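Local coordinates for protein beta-N-acetylhexosaminidase (Akkermansia muciniphila, PDB 6JEB) that hydrolyses terminal non-reducing N-acetylhexosamine residues from glycans and chitobiose, as a zinc-binding glycoside hydrolase of family 20, at residues 191-197 with 221-225. Residues are numbered along the deposited sequence; the frame is centred on the assembly and turned at random.
Sequences PGHNQAL and SKELV
Val225 N donates to Pro191 O (3.2 Å, 157° at the hydrogen), joining the loop that runs into helix 195-200 to the loop ahead of zinc ligand Cys226. Both belong to the TIM-barrel catalytic domain, and the first, which follows strand 183-187, carries His193 of the charge relay. Leu224 CA adds a weaker C-H...O contact to the same oxygen. From CB outward, Asn194 first has its CB 4.0 Å from Glu223 O, and at the tip ND2 does two jobs. Asn194 ND2 meets Val225 CG1 at 3.7 Å and bonds back to Pro191 O at 3.0 Å, from above the carbonyl plane, on the face opposite Val225 N. Two donors thus grip this oxygen of a buried residue. With an alanine in place of Asn194, the Pro191 carbonyl would probably lose its second donor and Val225 CG1 a neighbour. The valine forks over the other loop: Val225 CG1, set beside the backbone N (chi1 -70°), also reaches Leu197 CD2, while Val225 CG2 packs on Pro191 CB at 3.8 Å. Tyr236 of helix 230-246 touches Asn194, Leu197 and Val225 alike. One residue earlier, Leu224 CD2 lies against Gly192 CA (3.6 Å). Waters stitch the remainder. One links His193 N to Ser221 O, next to the histidine whose ring bonds Asp130 and Glu258; another joins Gln195 OE1, also held by Arg215, to Ser221 OG, while Gln195 NE2 bonds Asn213 O. That hydroxyl closes an ST turn by accepting from Glu223 N. A third water, also bonded to Ser221 OG, takes the hydrogen of Asn194 N at 2.8 Å and gives one to Glu223 O at 2.6 Å.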
loop_
_atom_site.group_PDB
_atom_site.type_symbol
_atom_site.label_atom_id
_atom_site.label_comp_id
_atom_site.label_asym_id
_atom_site.label_seq_id
_atom_site.Cartn_x
_atom_site.Cartn_y
_atom_site.Cartn_z
ATOM N N PRO A 191 3.432 -11.862 14.363
ATOM C CA PRO A 191 4.229 -13.073 14.568
ATOM C C PRO A 191 3.884 -14.214 13.609
ATOM O O PRO A 191 4.615 -15.208 13.584
ATOM C CB PRO A 191 3.887 -13.461 16.010
ATOM C CG PRO A 191 2.448 -13.022 16.172
ATOM C CD PRO A 191 2.334 -11.749 15.344
ATOM N N GLY A 192 2.803 -14.078 12.845
ATOM C CA GLY A 192 2.378 -15.090 11.903
ATOM C C GLY A 192 2.795 -14.778 10.483
ATOM O O GLY A 192 3.716 -13.991 10.232
ATOM N N HIS A 193 2.099 -15.403 9.532
ATOM C CA HIS A 193 2.467 -15.319 8.120
ATOM C C HIS A 193 3.962 -15.568 7.939
ATOM O O HIS A 193 4.656 -14.876 7.187
ATOM C CB HIS A 193 2.013 -13.992 7.498
ATOM C CG HIS A 193 0.576 -14.001 7.075
ATOM N ND1 HIS A 193 0.170 -14.508 5.858
ATOM C CD2 HIS A 193 -0.551 -13.599 7.713
ATOM C CE1 HIS A 193 -1.144 -14.399 5.755
ATOM N NE2 HIS A 193 -1.608 -13.852 6.868
ATOM N N ASN A 194 4.448 -16.608 8.621
ATOM C CA ASN A 194 5.878 -16.808 8.816
ATOM C C ASN A 194 6.348 -18.190 8.372
ATOM O O ASN A 194 7.384 -18.663 8.854
ATOM C CB ASN A 194 6.265 -16.553 10.278
ATOM C CG ASN A 194 6.952 -15.214 10.474
ATOM O OD1 ASN A 194 7.659 -14.731 9.587
ATOM N ND2 ASN A 194 6.771 -14.620 11.647
ATOM N N GLN A 195 5.634 -18.848 7.455
ATOM C CA GLN A 195 6.084 -20.181 7.052
ATOM C C GLN A 195 7.454 -20.135 6.382
ATOM O O GLN A 195 8.261 -21.054 6.558
ATOM C CB GLN A 195 5.063 -20.891 6.167
ATOM C CG GLN A 195 5.460 -22.346 5.895
ATOM C CD GLN A 195 4.329 -23.168 5.331
ATOM O OE1 GLN A 195 3.158 -22.913 5.631
ATOM N NE2 GLN A 195 4.665 -24.160 4.502
ATOM N N ALA A 196 7.744 -19.076 5.616
ATOM C CA ALA A 196 9.047 -18.997 4.961
ATOM C C ALA A 196 10.161 -18.848 5.992
ATOM O O ALA A 196 11.203 -19.518 5.900
ATOM C CB ALA A 196 9.070 -17.863 3.932
ATOM N N LEU A 197 9.942 -18.002 7.004
ATOM C CA LEU A 197 10.912 -17.871 8.084
ATOM C C LEU A 197 11.092 -19.191 8.831
ATOM O O LEU A 197 12.215 -19.546 9.215
ATOM C CB LEU A 197 10.484 -16.748 9.037
ATOM C CG LEU A 197 11.435 -16.427 10.196
ATOM C CD1 LEU A 197 12.810 -16.002 9.690
ATOM C CD2 LEU A 197 10.828 -15.361 11.117
ATOM N N SER A 221 -1.408 -20.188 8.029
ATOM C CA SER A 221 -0.401 -20.881 8.818
ATOM C C SER A 221 -0.572 -20.520 10.289
ATOM O O SER A 221 -0.814 -19.356 10.626
ATOM C CB SER A 221 0.995 -20.462 8.361
ATOM O OG SER A 221 1.977 -20.938 9.269
ATOM N N LYS A 222 -0.460 -21.523 11.160
ATOM C CA LYS A 222 -0.528 -21.310 12.602
ATOM C C LYS A 222 0.836 -21.058 13.231
ATOM O O LYS A 222 0.916 -20.895 14.454
ATOM C CB LYS A 222 -1.178 -22.518 13.292
ATOM C CG LYS A 222 -2.594 -22.826 12.833
ATOM C CD LYS A 222 -3.125 -24.087 13.509
ATOM C CE LYS A 222 -4.561 -24.376 13.095
ATOM N NZ LYS A 222 -5.091 -25.623 13.724
ATOM N N GLU A 223 1.906 -21.019 12.435
ATOM C CA GLU A 223 3.267 -20.937 12.965
ATOM C C GLU A 223 3.579 -19.512 13.412
ATOM O O GLU A 223 3.748 -18.614 12.581
ATOM C CB GLU A 223 4.258 -21.396 11.899
ATOM C CG GLU A 223 4.123 -22.856 11.527
ATOM C CD GLU A 223 4.464 -23.778 12.681
ATOM O OE1 GLU A 223 5.240 -23.362 13.569
ATOM O OE2 GLU A 223 3.961 -24.920 12.701
ATOM N N LEU A 224 3.687 -19.300 14.720
ATOM C CA LEU A 224 4.062 -18.005 15.269
ATOM C C LEU A 224 5.476 -18.079 15.833
ATOM O O LEU A 224 5.849 -19.075 16.467
ATOM C CB LEU A 224 3.105 -17.584 16.396
ATOM C CG LEU A 224 1.601 -17.581 16.100
ATOM C CD1 LEU A 224 0.840 -16.904 17.226
ATOM C CD2 LEU A 224 1.289 -16.894 14.777
ATOM N N VAL A 225 6.264 -17.020 15.618
ATOM C CA VAL A 225 7.546 -16.942 16.309
ATOM C C VAL A 225 7.303 -16.999 17.820
ATOM O O VAL A 225 6.272 -16.539 18.329
ATOM C CB VAL A 225 8.365 -15.699 15.920
ATOM C CG1 VAL A 225 8.865 -15.814 14.482
ATOM C CG2 VAL A 225 7.543 -14.413 16.131
HETATM O O HOH W 1 -0.425 -16.729 10.036
HETATM O O HOH W 2 2.981 -18.498 10.095
HETATM O O HOH W 3 2.870 -23.170 8.356
#